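Local structure of DUF985 domain-containing protein (Shewanella oneidensis, 1YUD) at residues Ala159-Gln162 with Lys163-Pro167. The protein is of unknown function but belongs to the cupin superfamily, whose members share a beta-barrel fold and serve varied enzymatic and binding roles. Residues are numbered along the deposited sequence; the frame is centred on the assembly and turned at random.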
ATOM      1  N   ALA A 159      27.158  -3.764 -14.296  1.00 78.16           N
ATOM      2  CA  ALA A 159      27.294  -3.953 -12.855  1.00 77.19           C
ATOM      3  C   ALA A 159      26.016  -4.381 -12.120  1.00 77.17           C
ATOM      4  O   ALA A 159      26.034  -5.338 -11.342  1.00 76.09           O
ATOM      5  CB  ALA A 159      27.854  -2.680 -12.225  1.00 76.13           C
ATOM      6  N   VAL A 160      24.911  -3.675 -12.359  1.00 77.52           N
ATOM      7  CA  VAL A 160      23.652  -3.991 -11.690  1.00 76.33           C
ATOM      8  C   VAL A 160      22.830  -5.023 -12.464  1.00 76.45           C
ATOM      9  O   VAL A 160      21.979  -5.700 -11.888  1.00 76.56           O
ATOM     10  CB  VAL A 160      22.796  -2.725 -11.480  1.00 75.53           C
ATOM     11  CG1 VAL A 160      22.067  -2.378 -12.762  1.00 74.88           C
ATOM     12  CG2 VAL A 160      21.826  -2.930 -10.329  1.00 74.07           C
ATOM     13  N   VAL A 161      23.074  -5.140 -13.765  1.00 76.17           N
ATOM     14  CA  VAL A 161      22.353  -6.122 -14.569  1.00 76.52           C
ATOM     15  C   VAL A 161      22.766  -7.533 -14.126  1.00 77.73           C
ATOM     16  O   VAL A 161      21.973  -8.479 -14.199  1.00 77.85           O
ATOM     17  CB  VAL A 161      22.658  -5.952 -16.071  1.00 75.43           C
ATOM     18  CG1 VAL A 161      21.804  -6.909 -16.882  1.00 74.52           C
ATOM     19  CG2 VAL A 161      22.393  -4.523 -16.493  1.00 73.78           C
ATOM     20  N   GLN A 162      24.009  -7.656 -13.658  1.00 78.68           N
ATOM     21  CA  GLN A 162      24.555  -8.925 -13.185  1.00 79.54           C
ATOM     22  C   GLN A 162      24.055  -9.289 -11.794  1.00 80.35           C
ATOM     23  O   GLN A 162      24.546 -10.238 -11.190  1.00 80.79           O
ATOM     24  CB  GLN A 162      26.078  -8.876 -13.130  1.00 79.57           C
ATOM     25  CG  GLN A 162      26.777  -8.703 -14.454  1.00 79.77           C
ATOM     26  CD  GLN A 162      28.288  -8.772 -14.301  1.00 80.55           C
ATOM     27  OE1 GLN A 162      28.869  -8.126 -13.422  1.00 79.75           O
ATOM     28  NE2 GLN A 162      28.934  -9.557 -15.155  1.00 81.70           N
ATOM     29  N   LYS A 163      23.105  -8.526 -11.271  1.00 81.42           N
ATOM     30  CA  LYS A 163      22.559  -8.822  -9.951  1.00 82.47           C
ATOM     31  C   LYS A 163      21.060  -9.068 -10.019  1.00 81.87           C
ATOM     32  O   LYS A 163      20.540  -9.987  -9.378  1.00 80.64           O
ATOM     33  CB  LYS A 163      22.856  -7.678  -8.972  1.00 83.62           C
ATOM     34  CG  LYS A 163      24.259  -7.719  -8.381  1.00 86.33           C
ATOM     35  CD  LYS A 163      25.343  -7.679  -9.456  1.00 88.58           C
ATOM     36  CE  LYS A 163      26.737  -7.785  -8.838  1.00 90.28           C
ATOM     37  NZ  LYS A 163      27.841  -7.730  -9.846  1.00 90.45           N
ATOM     38  N   LEU A 164      20.375  -8.250 -10.814  1.00 81.68           N
ATOM     39  CA  LEU A 164      18.930  -8.350 -10.966  1.00 81.90           C
ATOM     40  C   LEU A 164      18.563  -9.019 -12.283  1.00 82.49           C
ATOM     41  O   LEU A 164      17.564  -8.670 -12.907  1.00 83.29           O
ATOM     42  CB  LEU A 164      18.294  -6.956 -10.911  1.00 80.77           C
ATOM     43  CG  LEU A 164      18.705  -6.009  -9.775  1.00 80.04           C
ATOM     44  CD1 LEU A 164      17.970  -4.692  -9.925  1.00 80.50           C
ATOM     45  CD2 LEU A 164      18.395  -6.631  -8.435  1.00 80.46           C
ATOM     46  N   SER A 165      19.373  -9.981 -12.706  1.00 83.22           N
ATOM     47  CA  SER A 165      19.112 -10.692 -13.949  1.00 83.56           C
ATOM     48  C   SER A 165      19.893 -11.998 -13.972  1.00 83.69           C
ATOM     49  O   SER A 165      20.789 -12.205 -13.155  1.00 83.98           O
ATOM     50  CB  SER A 165      19.518  -9.823 -15.141  1.00 83.56           C
ATOM     51  OG  SER A 165      19.187 -10.451 -16.365  1.00 84.37           O
ATOM     52  N   ARG A 166      19.536 -12.885 -14.894  1.00 84.19           N
ATOM     53  CA  ARG A 166      20.228 -14.165 -15.032  1.00 85.14           C
ATOM     54  C   ARG A 166      20.260 -14.606 -16.488  1.00 86.09           C
ATOM     55  O   ARG A 166      19.292 -14.409 -17.230  1.00 86.26           O
ATOM     56  CB  ARG A 166      19.580 -15.249 -14.154  1.00 83.10           C
ATOM     57  CG  ARG A 166      20.028 -15.179 -12.703  1.00 81.05           C
ATOM     58  CD  ARG A 166      19.451 -16.302 -11.873  1.00 80.06           C
ATOM     59  NE  ARG A 166      18.001 -16.374 -11.982  1.00 80.20           N
ATOM     60  CZ  ARG A 166      17.190 -16.667 -10.971  1.00 80.69           C
ATOM     61  NH1 ARG A 166      17.688 -16.914  -9.766  1.00 80.07           N
ATOM     62  NH2 ARG A 166      15.875 -16.718 -11.165  1.00 80.75           N
ATOM     63  N   PRO A 167      21.384 -15.211 -16.911  1.00 86.78           N
ATOM     64  CA  PRO A 167      21.647 -15.709 -18.264  1.00 87.50           C
ATOM     65  C   PRO A 167      20.836 -16.891 -18.803  1.00 87.81           C
ATOM     66  O   PRO A 167      20.093 -17.554 -18.077  1.00 86.86           O
ATOM     67  CB  PRO A 167      23.143 -16.007 -18.227  1.00 87.76           C
ATOM     68  CG  PRO A 167      23.348 -16.451 -16.823  1.00 87.03           C
ATOM     69  CD  PRO A 167      22.553 -15.440 -16.041  1.00 86.61           C
TER
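Lys163 lays its aliphatic chain back over the carbonyl end of helix 158-161, overlapping the carbonyls of Ala159 and Gln162, with NZ passing near the Gln162 side chain. A bend about the CB-CG bond (chi2 58°), followed by an extended run to the amine, lets Lys163 NZ donate a weak hydrogen bond to Ala159 O at 3.4 Å. A lysine suits this exposed helix end, where a positive charge would probably be favoured by the helix dipole. The side chains of Gln162 and Lys163 cross at a slant, with Gln162 OE1 hydrogen-bonded to Lys158 one turn earlier.

Gln162 is the first residue to leave helical geometry, and beyond it two amides donate hydrogen bonds to Val160 O, closing the last turn: Leu164 N at 3.2 Å, nearly in line with the C=O bond, and Lys163 N at 3.1 Å, well above the carbonyl plane. Among the side chains, Val160 CG2 approaches Leu164 CD1 at 4.3 Å, and Val161 CG1 lies 4.1 Å from CB of Ser165, a residue small enough to fit against the buried valine.

These residues join the C-terminal helix to the cupin fold: Val160 and Leu164, branched and apolar, pack on the aromatic Phe64 of strand 62-66 and Tyr84 of strand 81-86, a backbone hydrogen bond also tying Leu164 to Phe64, while Val161 and Ser165 rest against Leu150 of helix 147-152.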